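Side-chain contacts in benzoylformate Decarboxylase (Polynucleobacter necessarius, PDB 4K9Q), which probably catalyses the decarboxylation of benzoylformate to benzaldehyde, with bound thiamine diphosphate as cofactor and magnesium as the metal that accompanies it: residues G25-T30 / L158-W163; Q99-L104 / A130-V135; E343-M348 / L359-P364. One frame throughout, in Å; residues are numbered along the deposited sequence.

Interactions 1 and 2 are neighbours at one end of the subunit, their centres about 9 Å apart, whereas interaction 3 lies on the opposite side of the chain's centre, about 52 Å and 58 Å from them between centres. Along the chain interaction 2 is nested within the loop that interaction 1 closes, and interaction 3 follows both. The first two share the N-terminal parallel sheet, at the ends of strands 93-98, 154-159 and 126-127, and a salt bridge joins them. Both touch the second subunit, so this region lies at a subunit interface. Interaction 3 joins the loop before helix 352-361 to the end of that helix, ahead of the C-terminal thiamine diphosphate-binding domain, where no other subunit touches it.

Interaction 1. Residues G25-T30 / L158-W163; sequences GSTEET and LPLDDW
Thr30 supplies the direct polar link: its OG1 donates to Leu160 O at 2.7 Å, arriving in the carbonyl plane on a lone pair (C=O...O angle 123°). With OG1 set between the backbone N and the carbonyl carbon (chi1 48°), the short threonine hydroxyl reaches across, and it also lies 3.4 Å from Trp163 CD1, at the indole edge. A bridging water adds an indirect link. It donates to Leu158 O at 2.7 Å and, less closely, to Thr27 O at 3.1 Å, and takes the indole hydrogen from Trp163 NE1 at 2.9 Å in the ring plane, so one molecule satisfies three polar groups and helps fix the ring's rotation.

Apolar packing is slighter. Thr27 CG2 meets Leu160 CD2 at 3.9 Å, the two side chains crossing at about a right angle. Threonine suits this place because its methyl packs while OG1 turns to Glu28 OE2. Separately, Leu160 CB makes a van der Waals contact with the carbonyl oxygen of Thr27.

Leu160 lies in the turn just after strand 154-159, which Asp162 N closes onto Pro159 O, and Thr30 lies in the first turn of helix 29-32, after the loop where Gly25 touches thiamine diphosphate. Beyond them Trp163 packs against helices 4-15 and 135-147, tying this strand end to the helical layer.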
loop_
_atom_site.group_PDB
_atom_site.type_symbol
_atom_site.label_atom_id
_atom_site.label_comp_id
_atom_site.label_asym_id
_atom_site.label_seq_id
_atom_site.Cartn_x
_atom_site.Cartn_y
_atom_site.Cartn_z
ATOM N N GLY A 25 13.108 -23.486 1.514
ATOM C CA GLY A 25 11.763 -24.032 1.536
ATOM C C GLY A 25 11.479 -24.625 0.167
ATOM O O GLY A 25 12.310 -24.526 -0.734
ATOM N N SER A 26 10.304 -25.230 0.000
ATOM C CA SER A 26 9.983 -25.939 -1.229
ATOM C C SER A 26 9.997 -25.015 -2.438
ATOM O O SER A 26 10.411 -25.413 -3.526
ATOM C CB SER A 26 8.621 -26.631 -1.121
ATOM O OG SER A 26 7.576 -25.681 -1.051
ATOM N N THR A 27 9.553 -23.777 -2.236
ATOM C CA THR A 27 9.428 -22.817 -3.335
ATOM C C THR A 27 10.767 -22.205 -3.763
ATOM O O THR A 27 10.828 -21.467 -4.752
ATOM C CB THR A 27 8.434 -21.694 -2.968
ATOM O OG1 THR A 27 8.785 -21.156 -1.687
ATOM C CG2 THR A 27 7.029 -22.249 -2.889
ATOM N N GLU A 28 11.835 -22.533 -3.033
ATOM C CA GLU A 28 13.182 -22.076 -3.371
ATOM C C GLU A 28 14.052 -23.198 -3.956
ATOM O O GLU A 28 15.155 -22.951 -4.434
ATOM C CB GLU A 28 13.880 -21.502 -2.137
ATOM C CG GLU A 28 13.222 -20.242 -1.564
ATOM C CD GLU A 28 11.844 -20.510 -0.972
ATOM O OE1 GLU A 28 11.729 -21.432 -0.146
ATOM O OE2 GLU A 28 10.872 -19.801 -1.325
ATOM N N GLU A 29 13.576 -24.435 -3.902
ATOM C CA GLU A 29 14.420 -25.550 -4.330
ATOM C C GLU A 29 14.808 -25.494 -5.812
ATOM O O GLU A 29 15.916 -25.881 -6.176
ATOM C CB GLU A 29 13.769 -26.884 -3.969
ATOM C CG GLU A 29 13.786 -27.129 -2.470
ATOM C CD GLU A 29 13.289 -28.501 -2.073
ATOM O OE1 GLU A 29 12.449 -29.086 -2.791
ATOM O OE2 GLU A 29 13.759 -28.998 -1.040
ATOM N N THR A 30 13.909 -25.001 -6.662
ATOM C CA THR A 30 14.227 -24.877 -8.081
ATOM C C THR A 30 15.295 -23.805 -8.343
ATOM O O THR A 30 16.048 -23.885 -9.312
ATOM C CB THR A 30 12.964 -24.597 -8.912
ATOM O OG1 THR A 30 12.219 -23.539 -8.300
ATOM C CG2 THR A 30 12.088 -25.844 -8.953
ATOM N N LEU A 158 9.722 -14.589 -6.530
ATOM C CA LEU A 158 10.120 -15.389 -7.686
ATOM C C LEU A 158 9.379 -16.733 -7.760
ATOM O O LEU A 158 9.716 -17.679 -7.057
ATOM C CB LEU A 158 11.644 -15.589 -7.651
ATOM C CG LEU A 158 12.409 -14.247 -7.666
ATOM C CD1 LEU A 158 13.812 -14.388 -7.171
ATOM C CD2 LEU A 158 12.382 -13.612 -9.046
ATOM N N PRO A 159 8.347 -16.814 -8.607
ATOM C CA PRO A 159 7.595 -18.073 -8.749
ATOM C C PRO A 159 8.498 -19.269 -9.086
ATOM O O PRO A 159 9.359 -19.164 -9.951
ATOM C CB PRO A 159 6.634 -17.769 -9.902
ATOM C CG PRO A 159 6.395 -16.290 -9.786
ATOM C CD PRO A 159 7.726 -15.708 -9.363
ATOM N N LEU A 160 8.274 -20.401 -8.428
ATOM C CA LEU A 160 9.238 -21.506 -8.450
ATOM C C LEU A 160 9.411 -22.133 -9.826
ATOM O O LEU A 160 10.452 -22.722 -10.122
ATOM C CB LEU A 160 8.838 -22.580 -7.431
ATOM C CG LEU A 160 7.559 -23.355 -7.749
ATOM C CD1 LEU A 160 7.914 -24.634 -8.501
ATOM C CD2 LEU A 160 6.816 -23.681 -6.462
ATOM N N ASP A 161 8.381 -22.012 -10.650
ATOM C CA ASP A 161 8.389 -22.632 -11.972
ATOM C C ASP A 161 9.175 -21.846 -13.020
ATOM O O ASP A 161 9.406 -22.354 -14.120
ATOM C CB ASP A 161 6.955 -22.906 -12.464
ATOM C CG ASP A 161 6.073 -21.651 -12.507
ATOM O OD1 ASP A 161 6.163 -20.784 -11.607
ATOM O OD2 ASP A 161 5.253 -21.549 -13.452
ATOM N N ASP A 162 9.593 -20.622 -12.694
ATOM C CA ASP A 162 10.282 -19.793 -13.683
ATOM C C ASP A 162 11.675 -20.334 -14.022
ATOM O O ASP A 162 12.135 -20.210 -15.163
ATOM C CB ASP A 162 10.443 -18.352 -13.186
ATOM C CG ASP A 162 9.134 -17.564 -13.170
ATOM O OD1 ASP A 162 8.081 -18.082 -13.598
ATOM O OD2 ASP A 162 9.183 -16.400 -12.727
ATOM N N TRP A 163 12.341 -20.918 -13.028
ATOM C CA TRP A 163 13.770 -21.193 -13.109
ATOM C C TRP A 163 14.183 -22.146 -14.219
ATOM O O TRP A 163 15.259 -21.987 -14.794
ATOM C CB TRP A 163 14.299 -21.687 -11.755
ATOM C CG TRP A 163 14.151 -20.642 -10.706
ATOM C CD1 TRP A 163 13.264 -20.636 -9.662
ATOM C CD2 TRP A 163 14.887 -19.419 -10.617
ATOM N NE1 TRP A 163 13.418 -19.483 -8.924
ATOM C CE2 TRP A 163 14.406 -18.720 -9.490
ATOM C CE3 TRP A 163 15.907 -18.842 -11.384
ATOM C CZ2 TRP A 163 14.914 -17.479 -9.111
ATOM C CZ3 TRP A 163 16.414 -17.618 -10.998
ATOM C CH2 TRP A 163 15.915 -16.949 -9.874
HETATM O O HOH W 1 11.969 -19.114 -6.464
#

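Interaction 2. Residues Q99-L104 / A130-V135; sequences QTREML and ARPEDV
The guanidinium of Arg101 has one face over the Arg131 backbone and Pro132 CD. On that face sit Arg131 CA, 3.8 Å above the plane and offset toward the rim, and Pro132 CD, which is 4.1 Å from Arg101 NE. Ala130 O approaches obliquely, 3.7 Å from Arg101 NH2. A chain extended from CG to NE carries the group this far across, and the edge of the proline ring, through CD, offers an apolar CH2 to the face. The second flat group, the guanidinium of Arg131, has Glu133 CB 3.6 Å above its centre and the carboxylate of Asp134 at its edge. Arg131 NE gives Asp134 OD1 a salt bridge of 3.1 Å, within its own plane but from above that of the carboxylate, folding the Arg131 side chain toward the residues that follow it.

The strongest polar partner of Arg101 lies outside both segments: NH1 makes a salt bridge with Asp162 OD2 and also donates to Pro129 O. Its NH2 donates to Ala130 O of the third subunit, and Arg131 NH1 pairs with Glu102 there, so the two arginines also serve the oligomer.

Thr100 OG1 accepts from Glu102 N at 3.0 Å, an ST turn that shapes the backbone around Arg101. The two loops leave strands 93-98 and 126-127, which flank strand 154-159 in the sheet, and the second runs into helix 135-147, with Pro132 and Val135 against Val4 of helix 4-15.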
loop_
_atom_site.group_PDB
_atom_site.type_symbol
_atom_site.label_atom_id
_atom_site.label_comp_id
_atom_site.label_asym_id
_atom_site.label_seq_id
_atom_site.Cartn_x
_atom_site.Cartn_y
_atom_site.Cartn_z
ATOM N N GLN A 99 4.772 -19.368 -4.921
ATOM C CA GLN A 99 4.096 -20.540 -5.478
ATOM C C GLN A 99 4.164 -20.516 -7.002
ATOM O O GLN A 99 4.336 -19.463 -7.610
ATOM C CB GLN A 99 2.645 -20.635 -4.989
ATOM C CG GLN A 99 2.459 -21.595 -3.805
ATOM C CD GLN A 99 2.558 -23.070 -4.219
ATOM O OE1 GLN A 99 3.067 -23.405 -5.297
ATOM N NE2 GLN A 99 2.071 -23.957 -3.357
ATOM N N THR A 100 4.032 -21.689 -7.610
ATOM C CA THR A 100 4.119 -21.805 -9.053
ATOM C C THR A 100 3.023 -21.011 -9.777
ATOM O O THR A 100 1.864 -20.983 -9.340
ATOM C CB THR A 100 4.064 -23.282 -9.489
ATOM O OG1 THR A 100 3.900 -23.339 -10.905
ATOM C CG2 THR A 100 2.893 -23.990 -8.822
ATOM N N ARG A 101 3.383 -20.377 -10.895
ATOM C CA ARG A 101 2.390 -19.663 -11.703
ATOM C C ARG A 101 1.254 -20.596 -12.133
ATOM O O ARG A 101 0.170 -20.132 -12.488
ATOM C CB ARG A 101 3.019 -19.019 -12.952
ATOM C CG ARG A 101 3.996 -17.895 -12.660
ATOM C CD ARG A 101 4.470 -17.185 -13.955
ATOM N NE ARG A 101 5.721 -16.480 -13.686
ATOM C CZ ARG A 101 5.820 -15.176 -13.445
ATOM N NH1 ARG A 101 7.011 -14.651 -13.178
ATOM N NH2 ARG A 101 4.736 -14.400 -13.467
ATOM N N GLU A 102 1.497 -21.901 -12.105
ATOM C CA GLU A 102 0.466 -22.862 -12.485
ATOM C C GLU A 102 -0.715 -22.803 -11.518
ATOM O O GLU A 102 -1.827 -23.171 -11.886
ATOM C CB GLU A 102 1.020 -24.291 -12.530
ATOM C CG GLU A 102 2.172 -24.523 -13.514
ATOM C CD GLU A 102 1.720 -24.658 -14.964
ATOM O OE1 GLU A 102 0.504 -24.775 -15.234
ATOM O OE2 GLU A 102 2.603 -24.650 -15.847
ATOM N N MET A 103 -0.481 -22.333 -10.289
ATOM C CA MET A 103 -1.541 -22.303 -9.270
ATOM C C MET A 103 -1.792 -20.927 -8.643
ATOM O O MET A 103 -2.788 -20.735 -7.931
ATOM C CB MET A 103 -1.232 -23.307 -8.144
ATOM C CG MET A 103 -1.229 -24.768 -8.576
ATOM S SD MET A 103 -1.279 -25.933 -7.195
ATOM C CE MET A 103 0.417 -25.871 -6.584
ATOM N N LEU A 104 -0.897 -19.980 -8.901
ATOM C CA LEU A 104 -0.890 -18.693 -8.203
ATOM C C LEU A 104 -2.242 -17.992 -8.110
ATOM O O LEU A 104 -2.575 -17.410 -7.081
ATOM C CB LEU A 104 0.101 -17.737 -8.866
ATOM C CG LEU A 104 1.439 -17.476 -8.193
ATOM C CD1 LEU A 104 2.146 -16.353 -8.951
ATOM C CD2 LEU A 104 1.251 -17.134 -6.696
ATOM N N ALA A 130 6.825 -10.184 -14.349
ATOM C CA ALA A 130 5.603 -10.445 -15.100
ATOM C C ALA A 130 5.694 -11.701 -15.972
ATOM O O ALA A 130 4.686 -12.170 -16.476
ATOM C CB ALA A 130 5.234 -9.225 -15.964
ATOM N N ARG A 131 6.899 -12.233 -16.150
ATOM C CA ARG A 131 7.092 -13.496 -16.870
ATOM C C ARG A 131 8.489 -14.047 -16.554
ATOM O O ARG A 131 9.358 -13.308 -16.083
ATOM C CB ARG A 131 6.906 -13.293 -18.376
ATOM C CG ARG A 131 7.807 -12.246 -18.917
ATOM C CD ARG A 131 7.482 -11.814 -20.347
ATOM N NE ARG A 131 8.602 -11.001 -20.783
ATOM C CZ ARG A 131 9.100 -10.988 -22.007
ATOM N NH1 ARG A 131 8.549 -11.727 -22.965
ATOM N NH2 ARG A 131 10.148 -10.219 -22.266
ATOM N N PRO A 132 8.701 -15.352 -16.777
ATOM C CA PRO A 132 10.030 -15.933 -16.543
ATOM C C PRO A 132 11.135 -15.199 -17.310
ATOM O O PRO A 132 12.235 -15.017 -16.786
ATOM C CB PRO A 132 9.894 -17.360 -17.080
ATOM C CG PRO A 132 8.428 -17.650 -17.069
ATOM C CD PRO A 132 7.712 -16.346 -17.226
ATOM N N GLU A 133 10.835 -14.781 -18.536
ATOM C CA GLU A 133 11.793 -14.059 -19.369
ATOM C C GLU A 133 12.376 -12.820 -18.683
ATOM O O GLU A 133 13.504 -12.409 -18.979
ATOM C CB GLU A 133 11.148 -13.652 -20.698
ATOM C CG GLU A 133 10.932 -14.797 -21.686
ATOM C CD GLU A 133 9.663 -15.608 -21.430
ATOM O OE1 GLU A 133 8.963 -15.372 -20.420
ATOM O OE2 GLU A 133 9.361 -16.498 -22.255
ATOM N N ASP A 134 11.610 -12.223 -17.771
ATOM C CA ASP A 134 12.022 -10.989 -17.114
ATOM C C ASP A 134 12.855 -11.191 -15.857
ATOM O O ASP A 134 13.317 -10.210 -15.260
ATOM C CB ASP A 134 10.798 -10.153 -16.748
ATOM C CG ASP A 134 9.997 -9.730 -17.970
ATOM O OD1 ASP A 134 10.607 -9.455 -19.028
ATOM O OD2 ASP A 134 8.757 -9.680 -17.869
ATOM N N VAL A 135 13.061 -12.443 -15.443
ATOM C CA VAL A 135 13.743 -12.679 -14.168
ATOM C C VAL A 135 15.185 -12.139 -14.128
ATOM O O VAL A 135 15.549 -11.429 -13.184
ATOM C CB VAL A 135 13.640 -14.164 -13.702
ATOM C CG1 VAL A 135 14.564 -14.423 -12.499
ATOM C CG2 VAL A 135 12.186 -14.519 -13.387
#

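Interaction 3. Residues E343-M348 / L359-P364; sequences EDRTAM and LKENSP
Arg345 and Glu361 carry the contact, a bidentate salt bridge in which the two side chains come from opposite directions. The arginine grips end-on: NH1 donates to Glu361 OE2 at 2.8 Å and NH2 to Glu361 OE1 at 3.0 Å, both bonds fairly straight at 163° and 169°. Both oxygens lie near the guanidinium plane; with the planes 41° apart, OE1 is met from above the carboxylate plane, while OE2 is met on its syn side, still somewhat out of plane. Long extended chains span the gap, and paired bonds limit rotation of the two groups. Arg345 NH2 has a second, long and weak ion pair with Glu357, one helical turn before Glu361.

At this surface the loop 343-348, between helices 315-323 and 352-361, is thus held to the end of the latter. Hydrogen bonds within each segment set the backbones. Asp344 to Ala347 forms a type I beta turn whose own backbone bond is weak; an Asx turn reinforces it, Asp344 OD1 accepting from Thr346 N at 2.9 Å and also from Thr346 OG1 at 2.6 Å. Aspartate fits because its short side chain can fold back on the turn. Where helix 352-361 ends, Leu359 O accepts from Asn362 N and, on the opposite face of its plane, from Ser363 OG at 2.6 Å. The Arg345 side chain also touches Ala354, Val358 and, on helix 501-513, Leu501.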
loop_
_atom_site.group_PDB
_atom_site.type_symbol
_atom_site.label_atom_id
_atom_site.label_comp_id
_atom_site.label_asym_id
_atom_site.label_seq_id
_atom_site.Cartn_x
_atom_site.Cartn_y
_atom_site.Cartn_z
ATOM N N GLU A 343 37.226 1.646 36.921
ATOM C CA GLU A 343 36.181 1.141 37.802
ATOM C C GLU A 343 36.801 0.342 38.953
ATOM O O GLU A 343 37.918 -0.160 38.840
ATOM C CB GLU A 343 35.207 0.267 36.992
ATOM C CG GLU A 343 34.041 -0.342 37.768
ATOM C CD GLU A 343 33.137 0.700 38.407
ATOM O OE1 GLU A 343 33.413 1.105 39.559
ATOM O OE2 GLU A 343 32.136 1.103 37.765
ATOM N N ASP A 344 36.064 0.246 40.056
ATOM C CA ASP A 344 36.460 -0.559 41.209
ATOM C C ASP A 344 36.338 -2.051 40.889
ATOM O O ASP A 344 35.234 -2.595 40.836
ATOM C CB ASP A 344 35.570 -0.194 42.403
ATOM C CG ASP A 344 36.011 -0.857 43.694
ATOM O OD1 ASP A 344 36.848 -1.786 43.650
ATOM O OD2 ASP A 344 35.493 -0.456 44.754
ATOM N N ARG A 345 37.473 -2.714 40.685
ATOM C CA ARG A 345 37.478 -4.123 40.307
ATOM C C ARG A 345 37.268 -5.039 41.496
ATOM O O ARG A 345 37.134 -6.256 41.336
ATOM C CB ARG A 345 38.784 -4.488 39.603
ATOM C CG ARG A 345 38.994 -3.707 38.323
ATOM C CD ARG A 345 40.137 -4.251 37.516
ATOM N NE ARG A 345 40.418 -3.372 36.390
ATOM C CZ ARG A 345 41.142 -3.721 35.333
ATOM N NH1 ARG A 345 41.650 -4.940 35.252
ATOM N NH2 ARG A 345 41.352 -2.843 34.359
ATOM N N THR A 346 37.256 -4.462 42.688
ATOM C CA THR A 346 37.063 -5.256 43.892
ATOM C C THR A 346 35.576 -5.462 44.170
ATOM O O THR A 346 35.201 -6.302 44.987
ATOM C CB THR A 346 37.743 -4.618 45.129
ATOM O OG1 THR A 346 36.992 -3.485 45.581
ATOM C CG2 THR A 346 39.165 -4.195 44.812
ATOM N N ALA A 347 34.730 -4.705 43.477
ATOM C CA ALA A 347 33.298 -4.746 43.744
ATOM C C ALA A 347 32.673 -6.023 43.192
ATOM O O ALA A 347 33.035 -6.496 42.111
ATOM C CB ALA A 347 32.591 -3.499 43.186
ATOM N N MET A 348 31.761 -6.589 43.975
ATOM C CA MET A 348 30.977 -7.753 43.579
ATOM C C MET A 348 29.541 -7.480 43.987
ATOM O O MET A 348 29.298 -6.959 45.075
ATOM C CB MET A 348 31.474 -9.013 44.285
ATOM C CG MET A 348 32.581 -9.727 43.566
ATOM S SD MET A 348 31.973 -10.783 42.237
ATOM C CE MET A 348 33.514 -11.556 41.747
ATOM N N LEU A 359 38.228 -6.588 29.026
ATOM C CA LEU A 359 38.211 -6.975 27.622
ATOM C C LEU A 359 39.162 -6.089 26.812
ATOM O O LEU A 359 39.962 -6.588 26.022
ATOM C CB LEU A 359 36.799 -6.885 27.059
ATOM C CG LEU A 359 35.761 -7.820 27.656
ATOM C CD1 LEU A 359 34.409 -7.540 27.015
ATOM C CD2 LEU A 359 36.174 -9.261 27.420
ATOM N N LYS A 360 39.084 -4.782 27.028
ATOM C CA LYS A 360 39.918 -3.840 26.287
ATOM C C LYS A 360 41.415 -4.127 26.484
ATOM O O LYS A 360 42.170 -4.244 25.510
ATOM C CB LYS A 360 39.559 -2.399 26.680
ATOM C CG LYS A 360 40.467 -1.334 26.105
ATOM C CD LYS A 360 40.401 -1.290 24.594
ATOM C CE LYS A 360 41.443 -0.325 24.041
ATOM N NZ LYS A 360 41.300 -0.115 22.579
ATOM N N GLU A 361 41.836 -4.272 27.736
ATOM C CA GLU A 361 43.262 -4.405 28.029
ATOM C C GLU A 361 43.848 -5.738 27.571
ATOM O O GLU A 361 45.067 -5.895 27.532
ATOM C CB GLU A 361 43.544 -4.163 29.518
ATOM C CG GLU A 361 42.996 -5.226 30.433
ATOM C CD GLU A 361 43.001 -4.810 31.901
ATOM O OE1 GLU A 361 43.291 -3.628 32.205
ATOM O OE2 GLU A 361 42.701 -5.671 32.751
ATOM N N ASN A 362 42.985 -6.690 27.217
ATOM C CA ASN A 362 43.436 -7.983 26.709
ATOM C C ASN A 362 43.133 -8.192 25.225
ATOM O O ASN A 362 43.326 -9.290 24.701
ATOM C CB ASN A 362 42.829 -9.129 27.524
ATOM C CG ASN A 362 43.399 -9.211 28.930
ATOM O OD1 ASN A 362 44.539 -9.637 29.127
ATOM N ND2 ASN A 362 42.598 -8.825 29.917
ATOM N N SER A 363 42.645 -7.144 24.563
ATOM C CA SER A 363 42.300 -7.232 23.142
ATOM C C SER A 363 43.510 -6.963 22.258
ATOM O O SER A 363 44.334 -6.100 22.569
ATOM C CB SER A 363 41.200 -6.232 22.781
ATOM O OG SER A 363 39.964 -6.558 23.388
ATOM N N PRO A 364 43.611 -7.688 21.136
ATOM C CA PRO A 364 44.654 -7.346 20.170
ATOM C C PRO A 364 44.360 -6.003 19.515
ATOM O O PRO A 364 43.234 -5.487 19.600
ATOM C CB PRO A 364 44.578 -8.488 19.149
ATOM C CG PRO A 364 43.225 -9.052 19.293
ATOM C CD PRO A 364 42.843 -8.878 20.735
#